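Local coordinates for protein glia-derived nexin (Homo sapiens, PDB 4DY0) that inhibits serine proteases such as thrombin, trypsin and urokinase, binds heparin, and promotes neurite extension by blocking thrombin, at residues M45-A50 with Y64-V69; V168-L173 with A324-S329; W174-Q179 with Q203-R208; Y220-L225 with D259-I264. One frame throughout, in Å; residues are numbered along the deposited sequence.

Interaction 1: residues M45-A50 with Y64-V69; sequences MLQLGA and YGVNGV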
loop_
_atom_site.group_PDB
_atom_site.type_symbol
_atom_site.label_atom_id
_atom_site.label_comp_id
_atom_site.label_asym_id
_atom_site.label_seq_id
_atom_site.Cartn_x
_atom_site.Cartn_y
_atom_site.Cartn_z
ATOM N N MET A 45 4.653 -14.570 0.970
ATOM C CA MET A 45 5.970 -14.893 0.449
ATOM C C MET A 45 6.852 -15.513 1.528
ATOM O O MET A 45 7.437 -16.574 1.324
ATOM C CB MET A 45 6.629 -13.636 -0.124
ATOM C CG MET A 45 6.041 -13.203 -1.462
ATOM S SD MET A 45 6.196 -11.437 -1.812
ATOM C CE MET A 45 7.902 -11.149 -1.363
ATOM N N LEU A 46 6.937 -14.848 2.675
ATOM C CA LEU A 46 7.748 -15.332 3.793
ATOM C C LEU A 46 7.184 -16.606 4.426
ATOM O O LEU A 46 7.932 -17.417 4.963
ATOM C CB LEU A 46 7.888 -14.247 4.863
ATOM C CG LEU A 46 8.725 -13.026 4.486
ATOM C CD1 LEU A 46 8.732 -12.023 5.615
ATOM C CD2 LEU A 46 10.138 -13.447 4.147
ATOM N N GLN A 47 5.868 -16.780 4.378
ATOM C CA GLN A 47 5.271 -17.963 4.979
ATOM C C GLN A 47 5.699 -19.220 4.218
ATOM O O GLN A 47 5.848 -20.292 4.801
ATOM C CB GLN A 47 3.750 -17.853 5.017
ATOM C CG GLN A 47 3.140 -18.511 6.237
ATOM C CD GLN A 47 1.673 -18.836 6.057
ATOM O OE1 GLN A 47 1.320 -19.810 5.391
ATOM N NE2 GLN A 47 0.807 -18.028 6.663
ATOM N N LEU A 48 5.903 -19.064 2.914
ATOM C CA LEU A 48 6.354 -20.144 2.048
ATOM C C LEU A 48 7.670 -20.765 2.508
ATOM O O LEU A 48 7.936 -21.935 2.233
ATOM C CB LEU A 48 6.513 -19.624 0.617
ATOM C CG LEU A 48 5.455 -19.949 -0.446
ATOM C CD1 LEU A 48 4.121 -20.370 0.151
ATOM C CD2 LEU A 48 5.288 -18.764 -1.394
ATOM N N GLY A 49 8.496 -19.985 3.200
ATOM C CA GLY A 49 9.827 -20.445 3.580
ATOM C C GLY A 49 10.001 -20.713 5.062
ATOM O O GLY A 49 10.995 -21.310 5.478
ATOM N N ALA A 50 9.033 -20.271 5.860
ATOM C CA ALA A 50 9.119 -20.389 7.317
ATOM C C ALA A 50 8.805 -21.795 7.823
ATOM O O ALA A 50 8.177 -22.597 7.131
ATOM C CB ALA A 50 8.196 -19.372 7.991
ATOM N N TYR A 64 -4.329 -17.404 8.264
ATOM C CA TYR A 64 -4.438 -18.454 7.253
ATOM C C TYR A 64 -3.072 -18.952 6.802
ATOM O O TYR A 64 -2.063 -18.265 6.969
ATOM C CB TYR A 64 -5.247 -17.981 6.044
ATOM C CG TYR A 64 -4.632 -16.827 5.283
ATOM C CD1 TYR A 64 -5.062 -15.524 5.496
ATOM C CD2 TYR A 64 -3.628 -17.040 4.344
ATOM C CE1 TYR A 64 -4.517 -14.467 4.801
ATOM C CE2 TYR A 64 -3.070 -15.982 3.643
ATOM C CZ TYR A 64 -3.521 -14.700 3.877
ATOM O OH TYR A 64 -2.979 -13.637 3.190
ATOM N N GLY A 65 -3.048 -20.153 6.238
ATOM C CA GLY A 65 -1.820 -20.715 5.688
ATOM C C GLY A 65 -1.836 -20.629 4.174
ATOM O O GLY A 65 -2.875 -20.839 3.544
ATOM N N VAL A 66 -0.688 -20.313 3.583
ATOM C CA VAL A 66 -0.598 -20.197 2.133
ATOM C C VAL A 66 -0.873 -21.536 1.453
ATOM O O VAL A 66 -1.581 -21.593 0.449
ATOM C CB VAL A 66 0.765 -19.654 1.684
ATOM C CG1 VAL A 66 0.850 -19.642 0.167
ATOM C CG2 VAL A 66 0.976 -18.259 2.236
ATOM N N ASN A 67 -0.307 -22.609 2.002
ATOM C CA ASN A 67 -0.590 -23.957 1.519
ATOM C C ASN A 67 -2.071 -24.267 1.675
ATOM O O ASN A 67 -2.576 -24.336 2.793
ATOM C CB ASN A 67 0.221 -24.998 2.294
ATOM C CG ASN A 67 1.677 -25.040 1.881
ATOM O OD1 ASN A 67 2.161 -24.168 1.160
ATOM N ND2 ASN A 67 2.390 -26.062 2.343
ATOM N N GLY A 68 -2.767 -24.447 0.560
ATOM C CA GLY A 68 -4.191 -24.751 0.616
ATOM C C GLY A 68 -5.068 -23.538 0.386
ATOM O O GLY A 68 -6.293 -23.627 0.437
ATOM N N VAL A 69 -4.442 -22.396 0.138
ATOM C CA VAL A 69 -5.175 -21.206 -0.270
ATOM C C VAL A 69 -4.436 -20.522 -1.413
ATOM O O VAL A 69 -4.937 -19.575 -2.014
ATOM C CB VAL A 69 -5.390 -20.236 0.912
ATOM C CG1 VAL A 69 -5.660 -18.831 0.410
ATOM C CG2 VAL A 69 -6.536 -20.720 1.785
#
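The carboxamide of Gln47 reaches the backbone of Tyr64 and Val66 and uses both of its polar atoms there. OE1 accepts the N-H of Val66 (Val66 N to Gln47 OE1 2.7 Å, 168° at the hydrogen), with the donor tilted 27° from the carbonyl plane. Gln47 NE2 donates to Tyr64 O at 2.9 Å, and this oxygen lies in the amide plane. Together these bonds fix which way round the amide sits. Beyond CG the Gln47 chain is extended (chi2 -160°), which carries CD out to the loop. Val66 straddles two neighbours: CG2 lies 3.5 Å from Gln47 OE1, while CG1, anti to the backbone N, meets Leu48 CD1 at 3.4 Å. The Leu48 and Val66 side chains cross at about a right angle; Leu48 torsions are non-staggered, so this approach is read with caution. Lys55 and Met62 of helix 52-62 also touch Gln47. The contact ties helix 36-47 to the loop entering helix 70-81, the counterpart of the heparin-binding helix D of the serpin fold.

Interaction 2: residues V168-L173 with A324-S329; sequences VYFKGL and AKIEVS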
loop_
_atom_site.group_PDB
_atom_site.type_symbol
_atom_site.label_atom_id
_atom_site.label_comp_id
_atom_site.label_asym_id
_atom_site.label_seq_id
_atom_site.Cartn_x
_atom_site.Cartn_y
_atom_site.Cartn_z
ATOM N N VAL A 168 5.081 -0.828 -5.433
ATOM C CA VAL A 168 3.816 -0.652 -6.145
ATOM C C VAL A 168 3.717 0.735 -6.786
ATOM O O VAL A 168 3.964 1.748 -6.129
ATOM C CB VAL A 168 2.605 -0.862 -5.212
ATOM C CG1 VAL A 168 1.315 -0.894 -6.022
ATOM C CG2 VAL A 168 2.760 -2.146 -4.415
ATOM N N TYR A 169 3.365 0.774 -8.070
ATOM C CA TYR A 169 3.169 2.042 -8.773
ATOM C C TYR A 169 1.823 2.062 -9.469
ATOM O O TYR A 169 1.352 1.031 -9.944
ATOM C CB TYR A 169 4.274 2.305 -9.803
ATOM C CG TYR A 169 3.967 3.505 -10.673
ATOM C CD1 TYR A 169 4.310 4.788 -10.264
ATOM C CD2 TYR A 169 3.304 3.360 -11.886
ATOM C CE1 TYR A 169 4.015 5.892 -11.045
ATOM C CE2 TYR A 169 3.005 4.460 -12.678
ATOM C CZ TYR A 169 3.364 5.723 -12.251
ATOM O OH TYR A 169 3.072 6.823 -13.025
ATOM N N PHE A 170 1.208 3.240 -9.544
ATOM C CA PHE A 170 -0.085 3.372 -10.197
ATOM C C PHE A 170 -0.367 4.817 -10.616
ATOM O O PHE A 170 0.081 5.770 -9.967
ATOM C CB PHE A 170 -1.190 2.841 -9.276
ATOM C CG PHE A 170 -2.579 2.982 -9.835
ATOM C CD1 PHE A 170 -3.069 2.066 -10.751
ATOM C CD2 PHE A 170 -3.399 4.024 -9.434
ATOM C CE1 PHE A 170 -4.352 2.193 -11.268
ATOM C CE2 PHE A 170 -4.683 4.158 -9.946
ATOM C CZ PHE A 170 -5.159 3.240 -10.863
ATOM N N LYS A 171 -1.092 4.971 -11.719
ATOM C CA LYS A 171 -1.591 6.279 -12.132
ATOM C C LYS A 171 -3.006 6.161 -12.684
ATOM O O LYS A 171 -3.938 6.773 -12.161
ATOM C CB LYS A 171 -0.672 6.936 -13.159
ATOM C CG LYS A 171 -1.119 8.338 -13.532
ATOM C CD LYS A 171 -0.363 8.890 -14.724
ATOM C CE LYS A 171 -0.860 10.285 -15.065
ATOM N NZ LYS A 171 -0.056 10.917 -16.142
ATOM N N GLY A 172 -3.165 5.368 -13.739
ATOM C CA GLY A 172 -4.487 5.105 -14.308
ATOM C C GLY A 172 -5.117 6.313 -14.978
ATOM O O GLY A 172 -4.494 7.366 -15.090
ATOM N N LEU A 173 -6.355 6.157 -15.431
ATOM C CA LEU A 173 -7.072 7.240 -16.085
ATOM C C LEU A 173 -8.455 7.399 -15.464
ATOM O O LEU A 173 -9.186 6.422 -15.302
ATOM C CB LEU A 173 -7.183 6.976 -17.592
ATOM C CG LEU A 173 -5.878 7.021 -18.397
ATOM C CD1 LEU A 173 -6.035 6.344 -19.754
ATOM C CD2 LEU A 173 -5.390 8.455 -18.568
ATOM N N ALA A 324 5.725 2.759 -2.172
ATOM C CA ALA A 324 4.475 2.953 -2.890
ATOM C C ALA A 324 4.479 4.327 -3.526
ATOM O O ALA A 324 4.909 5.302 -2.910
ATOM C CB ALA A 324 3.283 2.796 -1.947
ATOM N N LYS A 325 4.004 4.399 -4.762
ATOM C CA LYS A 325 4.046 5.645 -5.512
ATOM C C LYS A 325 2.823 5.771 -6.409
ATOM O O LYS A 325 2.586 4.927 -7.272
ATOM C CB LYS A 325 5.330 5.711 -6.340
ATOM C CG LYS A 325 5.475 6.953 -7.201
ATOM C CD LYS A 325 6.914 7.100 -7.677
ATOM C CE LYS A 325 7.073 8.260 -8.631
ATOM N NZ LYS A 325 8.503 8.463 -8.994
ATOM N N ILE A 326 2.040 6.821 -6.186
ATOM C CA ILE A 326 0.868 7.087 -7.004
ATOM C C ILE A 326 0.878 8.533 -7.489
ATOM O O ILE A 326 1.150 9.452 -6.721
ATOM C CB ILE A 326 -0.440 6.814 -6.229
ATOM C CG1 ILE A 326 -1.654 7.090 -7.118
ATOM C CG2 ILE A 326 -0.499 7.661 -4.969
ATOM C CD1 ILE A 326 -2.978 6.971 -6.401
ATOM N N GLU A 327 0.604 8.732 -8.772
ATOM C CA GLU A 327 0.464 10.080 -9.295
ATOM C C GLU A 327 -1.005 10.444 -9.464
ATOM O O GLU A 327 -1.799 9.660 -9.985
ATOM C CB GLU A 327 1.203 10.252 -10.621
ATOM C CG GLU A 327 0.981 11.632 -11.228
ATOM C CD GLU A 327 1.757 11.860 -12.511
ATOM O OE1 GLU A 327 1.627 12.959 -13.090
ATOM O OE2 GLU A 327 2.495 10.946 -12.936
ATOM N N VAL A 328 -1.364 11.635 -9.008
ATOM C CA VAL A 328 -2.714 12.136 -9.180
ATOM C C VAL A 328 -2.686 13.306 -10.155
ATOM O O VAL A 328 -2.109 14.351 -9.857
ATOM C CB VAL A 328 -3.313 12.571 -7.834
ATOM C CG1 VAL A 328 -4.701 13.145 -8.030
ATOM C CG2 VAL A 328 -3.352 11.386 -6.881
ATOM N N SER A 329 -3.301 13.122 -11.321
ATOM C CA SER A 329 -3.246 14.124 -12.384
ATOM C C SER A 329 -4.600 14.333 -13.062
ATOM O O SER A 329 -5.611 13.778 -12.629
ATOM C CB SER A 329 -2.198 13.728 -13.423
ATOM O OG SER A 329 -1.907 14.804 -14.296
HETATM O O HOH W 1 -4.199 8.628 -10.197
HETATM O O HOH W 2 2.499 10.688 -15.945
#
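Val168, Tyr169 and Phe170 pair in parallel register with Ala324, Lys325 and Ile326, the strand axes 4.9 Å apart and their directions 3° from one another. Lys325 N donates to Val168 O at 3.0 Å, Phe170 N to Lys325 O at 3.1 Å, and Glu327 N to Phe170 O at 3.2 Å. Past this last bond direct pairing gives way to a water that donates to both Lys171 O and Glu327 O. Val168, Phe170, Ala324 and Ile326 share one buried face, which Phe372 of strand 369-376 covers; here Ile326 CG1 approaches the edge of the Phe170 ring, 4.2 Å from CD2. In serpins this is the pairing of strands 3 and 5 of sheet A, which part to admit the reactive loop; the direct pairing is consistent with the native, uninserted state. On the other face Lys325 CG lies in the plane of the Tyr169 ring, 3.9 Å from CD1, and Lys325 NZ runs on to Met145 O. Lys171 and Glu327, both extended with CG anti to the backbone N, lie side by side and point the same way. Lys171 NZ stays 4.0 Å from Glu327 OE1, beyond a salt bridge, and a second water joins NZ to OE2. An alanine in place of Lys171 would probably leave the Glu327 carboxylate without its nearby positive charge and this water without its donor.

Interaction 3: residues W174-Q179 with Q203-R208; sequences WKSRFQ and QLSVFR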
loop_
_atom_site.group_PDB
_atom_site.type_symbol
_atom_site.label_atom_id
_atom_site.label_comp_id
_atom_site.label_asym_id
_atom_site.label_seq_id
_atom_site.Cartn_x
_atom_site.Cartn_y
_atom_site.Cartn_z
ATOM N N TRP A 174 -8.811 8.629 -15.108
ATOM C CA TRP A 174 -10.102 8.879 -14.473
ATOM C C TRP A 174 -11.233 8.505 -15.416
ATOM O O TRP A 174 -11.133 8.703 -16.630
ATOM C CB TRP A 174 -10.248 10.351 -14.073
ATOM C CG TRP A 174 -9.266 10.828 -13.044
ATOM C CD1 TRP A 174 -8.340 11.824 -13.193
ATOM C CD2 TRP A 174 -9.116 10.339 -11.706
ATOM N NE1 TRP A 174 -7.621 11.983 -12.031
ATOM C CE2 TRP A 174 -8.077 11.083 -11.103
ATOM C CE3 TRP A 174 -9.755 9.346 -10.959
ATOM C CZ2 TRP A 174 -7.666 10.865 -9.790
ATOM C CZ3 TRP A 174 -9.345 9.127 -9.653
ATOM C CH2 TRP A 174 -8.310 9.884 -9.082
ATOM N N LYS A 175 -12.309 7.957 -14.863
ATOM C CA LYS A 175 -13.515 7.762 -15.644
ATOM C C LYS A 175 -13.980 9.131 -16.131
ATOM O O LYS A 175 -14.386 9.292 -17.283
ATOM C CB LYS A 175 -14.599 7.090 -14.808
ATOM C CG LYS A 175 -15.957 7.036 -15.488
ATOM C CD LYS A 175 -16.949 6.226 -14.671
ATOM C CE LYS A 175 -18.341 6.289 -15.274
ATOM N NZ LYS A 175 -19.318 5.521 -14.459
ATOM N N SER A 176 -13.897 10.118 -15.244
ATOM C CA SER A 176 -14.216 11.496 -15.587
ATOM C C SER A 176 -12.989 12.388 -15.401
ATOM O O SER A 176 -12.584 12.681 -14.279
ATOM C CB SER A 176 -15.381 12.004 -14.740
ATOM O OG SER A 176 -15.710 13.330 -15.107
ATOM N N ARG A 177 -12.403 12.816 -16.512
ATOM C CA ARG A 177 -11.150 13.558 -16.486
ATOM C C ARG A 177 -11.288 14.918 -15.822
ATOM O O ARG A 177 -12.386 15.457 -15.711
ATOM C CB ARG A 177 -10.626 13.757 -17.908
ATOM C CG ARG A 177 -11.400 14.792 -18.717
ATOM C CD ARG A 177 -10.936 14.805 -20.168
ATOM N NE ARG A 177 -11.755 15.671 -21.013
ATOM C CZ ARG A 177 -11.705 15.678 -22.343
ATOM N NH1 ARG A 177 -10.879 14.861 -22.984
ATOM N NH2 ARG A 177 -12.486 16.499 -23.034
ATOM N N PHE A 178 -10.158 15.459 -15.376
ATOM C CA PHE A 178 -10.079 16.859 -14.985
ATOM C C PHE A 178 -9.541 17.649 -16.168
ATOM O O PHE A 178 -8.783 17.117 -16.980
ATOM C CB PHE A 178 -9.131 17.041 -13.802
ATOM C CG PHE A 178 -9.623 16.432 -12.522
ATOM C CD1 PHE A 178 -9.416 15.088 -12.257
ATOM C CD2 PHE A 178 -10.270 17.210 -11.573
ATOM C CE1 PHE A 178 -9.860 14.527 -11.081
ATOM C CE2 PHE A 178 -10.715 16.655 -10.390
ATOM C CZ PHE A 178 -10.512 15.313 -10.143
ATOM N N GLN A 179 -9.927 18.914 -16.268
ATOM C CA GLN A 179 -9.443 19.759 -17.348
ATOM C C GLN A 179 -8.368 20.723 -16.869
ATOM O O GLN A 179 -8.564 21.444 -15.890
ATOM C CB GLN A 179 -10.602 20.507 -18.009
ATOM C CG GLN A 179 -11.465 19.602 -18.872
ATOM C CD GLN A 179 -12.580 20.345 -19.571
ATOM O OE1 GLN A 179 -13.324 21.101 -18.947
ATOM N NE2 GLN A 179 -12.709 20.126 -20.875
ATOM N N GLN A 203 -13.189 19.961 -10.894
ATOM C CA GLN A 203 -14.249 19.686 -11.845
ATOM C C GLN A 203 -15.588 19.587 -11.129
ATOM O O GLN A 203 -15.660 19.179 -9.969
ATOM C CB GLN A 203 -13.969 18.395 -12.612
ATOM C CG GLN A 203 -14.393 17.139 -11.877
ATOM C CD GLN A 203 -14.218 15.895 -12.717
ATOM O OE1 GLN A 203 -15.162 15.427 -13.354
ATOM N NE2 GLN A 203 -13.002 15.358 -12.736
ATOM N N LEU A 204 -16.645 19.978 -11.828
ATOM C CA LEU A 204 -17.996 19.844 -11.323
ATOM C C LEU A 204 -18.607 18.649 -12.033
ATOM O O LEU A 204 -18.716 18.636 -13.259
ATOM C CB LEU A 204 -18.801 21.104 -11.639
ATOM C CG LEU A 204 -19.989 21.449 -10.739
ATOM C CD1 LEU A 204 -20.857 22.520 -11.397
ATOM C CD2 LEU A 204 -20.813 20.215 -10.413
ATOM N N SER A 205 -18.993 17.638 -11.267
ATOM C CA SER A 205 -19.465 16.393 -11.852
ATOM C C SER A 205 -20.167 15.542 -10.797
ATOM O O SER A 205 -20.218 15.920 -9.627
ATOM C CB SER A 205 -18.287 15.634 -12.469
ATOM O OG SER A 205 -18.703 14.425 -13.071
ATOM N N VAL A 206 -20.708 14.400 -11.211
ATOM C CA VAL A 206 -21.398 13.506 -10.289
ATOM C C VAL A 206 -20.428 12.480 -9.710
ATOM O O VAL A 206 -19.752 11.764 -10.444
ATOM C CB VAL A 206 -22.587 12.775 -10.969
ATOM C CG1 VAL A 206 -23.326 11.898 -9.964
ATOM C CG2 VAL A 206 -23.546 13.779 -11.601
ATOM N N PHE A 207 -20.356 12.425 -8.386
ATOM C CA PHE A 207 -19.509 11.461 -7.696
ATOM C C PHE A 207 -20.254 10.905 -6.495
ATOM O O PHE A 207 -21.053 11.607 -5.870
ATOM C CB PHE A 207 -18.216 12.121 -7.208
ATOM C CG PHE A 207 -17.263 12.493 -8.307
ATOM C CD1 PHE A 207 -16.513 11.522 -8.949
ATOM C CD2 PHE A 207 -17.107 13.816 -8.685
ATOM C CE1 PHE A 207 -15.630 11.862 -9.960
ATOM C CE2 PHE A 207 -16.226 14.165 -9.690
ATOM C CZ PHE A 207 -15.484 13.186 -10.329
ATOM N N ARG A 208 -19.990 9.645 -6.173
ATOM C CA ARG A 208 -20.516 9.061 -4.952
ATOM C C ARG A 208 -19.778 9.656 -3.758
ATOM O O ARG A 208 -18.548 9.687 -3.726
ATOM C CB ARG A 208 -20.373 7.538 -4.983
ATOM C CG ARG A 208 -21.436 6.849 -5.834
ATOM C CD ARG A 208 -20.986 5.475 -6.318
ATOM N NE ARG A 208 -20.552 4.615 -5.222
ATOM C CZ ARG A 208 -21.370 3.864 -4.492
ATOM N NH1 ARG A 208 -20.883 3.113 -3.513
ATOM N NH2 ARG A 208 -22.675 3.867 -4.738
#
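Over the centre of one face of the Phe178 ring sits Gln203 NE2, 3.3 Å above the plane, with ring and amide planes 90° apart. At the edge of the same ring, in its plane, is Trp174 CD1, and Phe178 CE1 in turn lies over one face of the Trp174 indole, offset toward the rim. The edge of the Phe207 ring receives Gln203 CD in plane. Gln203 is extended beyond CG (chi2 175°), which carries CD out to Ser176. Two hydrogen bonds hold the amide in this upright position. NE2 of Gln203 donates to Ser176 O at 3.1 Å and 173° at the hydrogen, the donor standing above the carbonyl plane. Ser176 OG donates to Gln203 OE1 at 2.8 Å, in the carbonyl plane and on a lone pair. The loop 174-179 follows strand 162-170, strand 3 of serpin sheet A, and leads toward strand 184-189; the contact fastens it to strand 195-213. Arg177 O is also 3.0 Å from Gln203 NE2, but at too poor an angle for a bond. A leucine in place of Gln203 would probably leave Ser176 O and OG without these partners and set the hydroxyl free to turn.

Interaction 4: residues Y220-L225 with D259-I264; sequences YNFIEL and DSWMSI
Phe222 and Trp261 stack face to face, the centroids of the phenyl and the five-membered ring 3.9 Å apart and their planes at 14°. This is the tight part of the contact: Phe222 CE1 also comes within 3.5 Å of Trp261 CB, and Trp261 CD1 lies over the phenyl face, offset toward its rim. With chi1 at 47°, Phe222 CG sits between the backbone N and the carbonyl carbon, which sets it over the indole face. Tyr220 meets the indole at its edge. Trp261 NE1 donates to Tyr220 OH at 2.9 Å and 156° at the hydrogen, with the oxygen in the indole plane; the two rings are oblique, with Tyr220 CE1 3.7 Å from Trp261 CZ2. The single N-H of a buried indole is thereby satisfied, and the stack on one face with the bond at the edge would hold the indole against rotation. The partly exposed margin is looser. Ile264 CG2 stands 4.1 Å from Phe222 CZ, and Met262 CE comes no closer than 4.4 Å to Glu224 OE2. The Glu224 carboxylate is engaged elsewhere, in a salt bridge with Arg208 and a hydrogen bond to Ser233. Three buried aromatic residues thus form a cluster between helix 255-262 and strand 219-226, an arrangement that corresponds to helix H lying on sheet B of the serpin fold.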
loop_
_atom_site.group_PDB
_atom_site.type_symbol
_atom_site.label_atom_id
_atom_site.label_comp_id
_atom_site.label_asym_id
_atom_site.label_seq_id
_atom_site.Cartn_x
_atom_site.Cartn_y
_atom_site.Cartn_z
ATOM N N TYR A 220 -16.478 13.472 9.483
ATOM C CA TYR A 220 -15.614 13.605 8.325
ATOM C C TYR A 220 -16.366 13.261 7.046
ATOM O O TYR A 220 -17.395 12.578 7.087
ATOM C CB TYR A 220 -14.356 12.742 8.481
ATOM C CG TYR A 220 -14.589 11.245 8.503
ATOM C CD1 TYR A 220 -14.499 10.495 7.341
ATOM C CD2 TYR A 220 -14.870 10.579 9.692
ATOM C CE1 TYR A 220 -14.694 9.128 7.352
ATOM C CE2 TYR A 220 -15.073 9.205 9.714
ATOM C CZ TYR A 220 -14.980 8.486 8.538
ATOM O OH TYR A 220 -15.178 7.122 8.534
ATOM N N ASN A 221 -15.850 13.750 5.917
ATOM C CA ASN A 221 -16.466 13.524 4.612
ATOM C C ASN A 221 -15.619 12.585 3.768
ATOM O O ASN A 221 -14.402 12.522 3.935
ATOM C CB ASN A 221 -16.644 14.849 3.865
ATOM C CG ASN A 221 -17.506 15.843 4.628
ATOM O OD1 ASN A 221 -18.659 15.565 4.958
ATOM N ND2 ASN A 221 -16.948 17.015 4.904
ATOM N N PHE A 222 -16.261 11.860 2.858
ATOM C CA PHE A 222 -15.533 10.963 1.969
ATOM C C PHE A 222 -16.138 10.907 0.574
ATOM O O PHE A 222 -17.338 11.102 0.392
ATOM C CB PHE A 222 -15.426 9.556 2.568
ATOM C CG PHE A 222 -16.717 9.033 3.122
ATOM C CD1 PHE A 222 -17.572 8.285 2.328
ATOM C CD2 PHE A 222 -17.076 9.291 4.435
ATOM C CE1 PHE A 222 -18.762 7.806 2.830
ATOM C CE2 PHE A 222 -18.266 8.812 4.947
ATOM C CZ PHE A 222 -19.112 8.069 4.145
ATOM N N ILE A 223 -15.295 10.633 -0.411
ATOM C CA ILE A 223 -15.732 10.618 -1.791
ATOM C C ILE A 223 -15.062 9.492 -2.573
ATOM O O ILE A 223 -13.932 9.101 -2.276
ATOM C CB ILE A 223 -15.450 11.973 -2.470
ATOM C CG1 ILE A 223 -16.017 11.990 -3.893
ATOM C CG2 ILE A 223 -13.962 12.273 -2.465
ATOM C CD1 ILE A 223 -16.157 13.388 -4.466
ATOM N N GLU A 224 -15.774 8.968 -3.567
ATOM C CA GLU A 224 -15.217 7.965 -4.466
ATOM C C GLU A 224 -14.987 8.534 -5.868
ATOM O O GLU A 224 -15.893 9.094 -6.484
ATOM C CB GLU A 224 -16.128 6.743 -4.543
ATOM C CG GLU A 224 -15.543 5.604 -5.364
ATOM C CD GLU A 224 -16.511 4.449 -5.537
ATOM O OE1 GLU A 224 -17.710 4.707 -5.793
ATOM O OE2 GLU A 224 -16.072 3.285 -5.421
ATOM N N LEU A 225 -13.763 8.397 -6.361
ATOM C CA LEU A 225 -13.427 8.828 -7.707
ATOM C C LEU A 225 -13.011 7.609 -8.508
ATOM O O LEU A 225 -11.904 7.105 -8.342
ATOM C CB LEU A 225 -12.278 9.831 -7.674
ATOM C CG LEU A 225 -12.475 11.157 -6.948
ATOM C CD1 LEU A 225 -12.945 10.931 -5.529
ATOM C CD2 LEU A 225 -11.162 11.905 -6.951
ATOM N N ASP A 259 -16.496 -0.665 3.962
ATOM C CA ASP A 259 -17.802 -1.252 3.669
ATOM C C ASP A 259 -18.906 -0.327 4.164
ATOM O O ASP A 259 -19.932 -0.157 3.516
ATOM C CB ASP A 259 -17.946 -2.627 4.324
ATOM C CG ASP A 259 -16.992 -3.653 3.743
ATOM O OD1 ASP A 259 -16.380 -3.376 2.690
ATOM O OD2 ASP A 259 -16.854 -4.741 4.341
ATOM N N SER A 260 -18.682 0.282 5.318
ATOM C CA SER A 260 -19.652 1.207 5.873
ATOM C C SER A 260 -19.845 2.398 4.935
ATOM O O SER A 260 -20.974 2.812 4.685
ATOM C CB SER A 260 -19.215 1.671 7.262
ATOM O OG SER A 260 -20.162 2.561 7.820
ATOM N N TRP A 261 -18.747 2.941 4.411
ATOM C CA TRP A 261 -18.843 4.059 3.476
ATOM C C TRP A 261 -19.698 3.661 2.283
ATOM O O TRP A 261 -20.565 4.417 1.850
ATOM C CB TRP A 261 -17.464 4.525 2.988
ATOM C CG TRP A 261 -16.559 5.061 4.061
ATOM C CD1 TRP A 261 -16.900 5.369 5.347
ATOM C CD2 TRP A 261 -15.168 5.382 3.928
ATOM N NE1 TRP A 261 -15.804 5.839 6.027
ATOM C CE2 TRP A 261 -14.728 5.860 5.178
ATOM C CE3 TRP A 261 -14.249 5.301 2.875
ATOM C CZ2 TRP A 261 -13.410 6.261 5.404
ATOM C CZ3 TRP A 261 -12.943 5.699 3.101
ATOM C CH2 TRP A 261 -12.535 6.171 4.355
ATOM N N MET A 262 -19.449 2.463 1.760
ATOM C CA MET A 262 -20.164 1.967 0.586
ATOM C C MET A 262 -21.683 2.060 0.733
ATOM O O MET A 262 -22.389 2.351 -0.230
ATOM C CB MET A 262 -19.759 0.522 0.285
ATOM C CG MET A 262 -18.292 0.341 -0.084
ATOM S SD MET A 262 -17.821 1.283 -1.545
ATOM C CE MET A 262 -16.170 0.656 -1.847
ATOM N N SER A 263 -22.184 1.812 1.938
ATOM C CA SER A 263 -23.625 1.831 2.174
ATOM C C SER A 263 -24.127 3.201 2.627
ATOM O O SER A 263 -25.290 3.352 3.004
ATOM C CB SER A 263 -24.021 0.753 3.189
ATOM O OG SER A 263 -23.249 0.862 4.371
ATOM N N ILE A 264 -23.247 4.196 2.589
ATOM C CA ILE A 264 -23.633 5.563 2.925
ATOM C C ILE A 264 -23.519 6.488 1.720
ATOM O O ILE A 264 -24.293 7.436 1.579
ATOM C CB ILE A 264 -22.766 6.141 4.049
ATOM C CG1 ILE A 264 -22.904 5.304 5.321
ATOM C CG2 ILE A 264 -23.142 7.593 4.311
ATOM C CD1 ILE A 264 -21.961 5.739 6.431
#

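From the N terminus, interaction 1 comes first and closes a short loop of 13 residues, mostly helix 52-62, in the helical part of the fold. Interaction 2 then opens at 168-173 and closes 150 residues later at 324-329. Interactions 3 and 4 are both nested inside that long loop and follow one another in series; no two contacts cross. Interaction 3 begins directly after the first strand segment of interaction 2, and the two touch where Trp174 NE1 meets Ser329 O. Interactions 3 and 4 each have a segment on one of two antiparallel neighbouring strands, 195-213 and 219-226. Interaction 1 stands apart, its centre 29 Å from that of interaction 2.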